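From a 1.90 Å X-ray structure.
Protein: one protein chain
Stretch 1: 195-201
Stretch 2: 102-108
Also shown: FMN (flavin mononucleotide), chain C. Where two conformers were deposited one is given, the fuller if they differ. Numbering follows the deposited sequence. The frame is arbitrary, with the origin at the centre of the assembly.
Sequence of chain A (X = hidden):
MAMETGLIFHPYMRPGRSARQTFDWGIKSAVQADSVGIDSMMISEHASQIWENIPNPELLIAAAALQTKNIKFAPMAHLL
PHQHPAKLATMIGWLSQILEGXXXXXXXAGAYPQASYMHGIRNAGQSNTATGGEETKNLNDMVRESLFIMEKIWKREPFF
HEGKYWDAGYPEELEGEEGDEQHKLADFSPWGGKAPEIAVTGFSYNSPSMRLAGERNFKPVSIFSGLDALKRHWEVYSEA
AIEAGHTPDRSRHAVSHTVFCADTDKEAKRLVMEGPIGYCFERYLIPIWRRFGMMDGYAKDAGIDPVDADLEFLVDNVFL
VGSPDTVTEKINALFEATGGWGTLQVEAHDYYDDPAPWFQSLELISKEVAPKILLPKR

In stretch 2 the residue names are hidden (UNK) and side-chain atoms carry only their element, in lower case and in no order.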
# COMPACT_ATOMS: atom_id res chain seq x y z
N ALA A 195 -16.75 -8.73 -6.77
CA ALA A 195 -15.50 -8.39 -7.45
C ALA A 195 -15.57 -6.96 -7.98
O ALA A 195 -16.66 -6.47 -8.33
CB ALA A 195 -15.22 -9.36 -8.58
N PRO A 196 -14.42 -6.25 -8.00
CA PRO A 196 -14.47 -4.94 -8.66
C PRO A 196 -14.58 -5.14 -10.16
O PRO A 196 -14.26 -6.23 -10.68
CB PRO A 196 -13.10 -4.33 -8.32
CG PRO A 196 -12.20 -5.52 -8.29
CD PRO A 196 -13.03 -6.64 -7.68
N GLU A 197 -14.99 -4.10 -10.89
CA GLU A 197 -14.85 -4.14 -12.33
C GLU A 197 -13.36 -4.29 -12.67
O GLU A 197 -12.53 -3.63 -12.04
CB GLU A 197 -15.42 -2.88 -12.97
CG GLU A 197 -15.26 -2.85 -14.48
CD GLU A 197 -16.13 -1.80 -15.16
OE1 GLU A 197 -16.84 -1.06 -14.44
OE2 GLU A 197 -16.09 -1.72 -16.40
N ILE A 198 -13.05 -5.15 -13.63
CA ILE A 198 -11.67 -5.50 -13.98
C ILE A 198 -11.35 -4.95 -15.37
O ILE A 198 -12.19 -5.06 -16.28
CB ILE A 198 -11.43 -7.02 -13.88
CG1 ILE A 198 -11.50 -7.45 -12.41
CG2 ILE A 198 -10.14 -7.46 -14.54
CD1 ILE A 198 -11.41 -8.95 -12.19
N ALA A 199 -10.18 -4.33 -15.51
CA ALA A 199 -9.70 -3.79 -16.77
C ALA A 199 -8.41 -4.43 -17.22
O ALA A 199 -7.64 -4.94 -16.40
CB ALA A 199 -9.55 -2.28 -16.66
N VAL A 200 -8.19 -4.47 -18.54
CA VAL A 200 -6.90 -4.91 -19.09
C VAL A 200 -6.50 -3.95 -20.20
O VAL A 200 -7.34 -3.31 -20.82
CB VAL A 200 -6.91 -6.38 -19.61
CG1 VAL A 200 -7.35 -7.36 -18.54
CG2 VAL A 200 -7.75 -6.52 -20.87
N THR A 201 -5.19 -3.80 -20.41
CA THR A 201 -4.67 -2.90 -21.44
C THR A 201 -4.16 -3.72 -22.60
O THR A 201 -3.54 -4.76 -22.40
CB THR A 201 -3.51 -2.00 -20.93
OG1 THR A 201 -2.44 -2.82 -20.45
CG2 THR A 201 -3.97 -1.07 -19.82
N UNK A 102 -15.31 3.72 -5.32
CA UNK A 102 -14.69 4.58 -6.33
C UNK A 102 -13.38 3.96 -6.76
O UNK A 102 -12.31 4.57 -6.57
n UNK A 102 -14.44 8.27 -3.59
n UNK A 102 -12.72 8.95 -2.24
c UNK A 102 -15.58 6.77 -5.26
c UNK A 102 -13.27 8.90 -3.44
c UNK A 102 -15.19 8.18 -4.84
n UNK A 102 -12.67 9.53 -4.45
c UNK A 102 -14.39 5.99 -5.79
N UNK A 103 -13.46 2.76 -7.35
CA UNK A 103 -12.28 1.94 -7.55
C UNK A 103 -12.57 0.98 -8.68
O UNK A 103 -13.70 0.52 -8.80
c UNK A 103 -8.69 -1.54 -6.67
c UNK A 103 -9.51 0.62 -6.08
c UNK A 103 -9.98 -1.96 -6.97
o UNK A 103 -7.65 -2.43 -6.85
c UNK A 103 -11.03 -1.09 -6.81
c UNK A 103 -10.82 0.21 -6.37
c UNK A 103 -8.44 -0.25 -6.23
c UNK A 103 -11.97 1.17 -6.24
N UNK A 104 -11.59 0.71 -9.53
CA UNK A 104 -11.64 -0.48 -10.36
C UNK A 104 -10.24 -1.04 -10.52
O UNK A 104 -9.27 -0.38 -10.15
c UNK A 104 -12.39 -0.28 -11.71
c UNK A 104 -11.79 0.76 -12.63
c UNK A 104 -11.04 0.36 -13.75
c UNK A 104 -11.99 2.11 -12.40
c UNK A 104 -10.71 2.66 -14.35
c UNK A 104 -10.48 1.31 -14.60
c UNK A 104 -11.45 3.07 -13.26
N UNK A 105 -10.15 -2.26 -11.04
CA UNK A 105 -8.91 -3.02 -11.00
C UNK A 105 -8.34 -3.36 -12.37
O UNK A 105 -8.92 -4.15 -13.13
c UNK A 105 -8.60 -6.69 -9.57
c UNK A 105 -6.78 -4.93 -9.50
c UNK A 105 -8.06 -5.40 -10.21
c UNK A 105 -9.14 -4.32 -10.18
N UNK A 106 -7.17 -2.80 -12.67
CA UNK A 106 -6.42 -3.24 -13.84
C UNK A 106 -5.54 -4.41 -13.47
O UNK A 106 -4.85 -4.37 -12.45
N UNK A 107 -5.56 -5.46 -14.30
CA UNK A 107 -4.63 -6.60 -14.12
C UNK A 107 -3.75 -6.80 -15.33
O UNK A 107 -4.14 -6.45 -16.43
c UNK A 107 -5.38 -7.92 -13.81
c UNK A 107 -6.22 -8.37 -15.03
c UNK A 107 -6.76 -9.79 -14.92
c UNK A 107 -6.23 -7.75 -12.56
N UNK A 108 -2.54 -7.33 -15.15
CA UNK A 108 -1.69 -7.62 -16.28
C UNK A 108 -0.56 -8.54 -15.91
O UNK A 108 -0.39 -8.89 -14.74
N1 FMN C . 0.30 -1.78 -19.63
C2 FMN C . -0.46 -1.49 -18.53
O2 FMN C . -0.95 -2.42 -17.86
N3 FMN C . -0.71 -0.23 -18.14
C4 FMN C . -0.23 0.84 -18.80
O4 FMN C . -0.50 1.98 -18.39
C4A FMN C . 0.61 0.62 -20.01
N5 FMN C . 1.13 1.64 -20.72
C5A FMN C . 1.90 1.42 -21.82
C6 FMN C . 2.42 2.50 -22.54
C7 FMN C . 3.20 2.29 -23.67
C7M FMN C . 3.76 3.47 -24.43
C8 FMN C . 3.49 0.89 -24.11
C8M FMN C . 4.33 0.61 -25.33
C9 FMN C . 2.97 -0.19 -23.40
C9A FMN C . 2.18 0.02 -22.27
N10 FMN C . 1.65 -1.08 -21.54
C10 FMN C . 0.86 -0.80 -20.40
C1' FMN C . 1.93 -2.47 -21.96
C2' FMN C . 0.81 -3.05 -22.81
O2' FMN C . -0.43 -2.78 -22.15
C3' FMN C . 0.98 -4.56 -22.98
O3' FMN C . 1.71 -4.79 -24.19
C4' FMN C . -0.37 -5.26 -22.99
O4' FMN C . -0.86 -5.41 -21.65
C5' FMN C . -0.34 -6.62 -23.68
O5' FMN C . -0.77 -6.37 -25.01
P FMN C . -1.21 -7.52 -26.04
O1P FMN C . -1.96 -8.56 -25.27
O2P FMN C . -2.08 -6.71 -26.96
O3P FMN C . 0.09 -7.98 -26.62
O HOH W 1 -15.35 -1.52 -9.61
O HOH W 2 -3.43 -4.99 -18.71

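Position 102 carries seven side-chain atoms, four carbons and three nitrogens, in an unbranched run of three carbons and a nitrogen that ends in a carbon bearing two further nitrogens. The chain stays clear of stretch 1. Its guanidinium identifies Arg-102, whose terminal nitrogens are hydrogen-bonded elsewhere in the structure.

At position 103 one carbon leads to a six-carbon ring bearing a single oxygen, a phenol, with Pro-196 CB near the ring plane at its edge. This is Tyr-103, whose CD1 lies 4.1 Å from Pro-196 CB. The backbones are still too far apart here to pair directly, so water 1 fills the gap: it donates to Tyr-103 O (2.7 Å) and accepts from Glu-197 N (2.9 Å).

Position 104 has seven carbons, one followed by a six-membered ring with no heteroatom. Its CB is 3.4 Å from Glu-197 O, and Ala-199 CB sits at the ring edge. This is Phe-104, whose CD2 is 4.2 Å from Ala-199 CB.

Four carbons, forked at the second, occupy position 105. The CB lies 3.8 Å from Pro-196 CG, and the fork beyond it establishes Leu-105. Its CD2 approaches Ile-198 CG1 at 4.1 Å, both side chains lying on the same face of the sheet.

Position 106 has no side-chain atoms. Its CA lies 4.4 Å from Ala-199 CA, its partner in the sheet, and makes a CA-H...O contact of 3.3 Å with Ala-199 O. It is Gly-106.

Position 107 again shows four carbons, but the fork comes at the first and one arm is two carbons long; that arm packs against Val-200 and Ile-198. This is Ile-107, whose CG1 is 3.8 Å from Val-200 CG1 and 4.1 Å from Ile-198 CG2.

Position 108 also lacks side-chain atoms and makes no contact with stretch 1; it is Gly-108.

The contact is a short parallel strand pairing, held by three nearly linear backbone hydrogen bonds: Leu-105 N to Glu-197 O (2.9 Å), Ala-199 N to Leu-105 O (2.7 Å) and Ile-107 N to Ala-199 O (3.0 Å). Leu-105 and Ala-199 each use both N and O, which fixes the register. Beyond this ladder, water 2 continues the link, donating to Ile-107 O (2.8 Å) and accepting from Thr-201 N (2.7 Å). Waters thus bridge both ends of the directly bonded segment, while apolar side chains pack around it. At Thr-201 the strand meets the flavin, whose O4' donates to Thr-201 O at 2.9 Å.

Stretch 2 (102-108) RYFLGIG
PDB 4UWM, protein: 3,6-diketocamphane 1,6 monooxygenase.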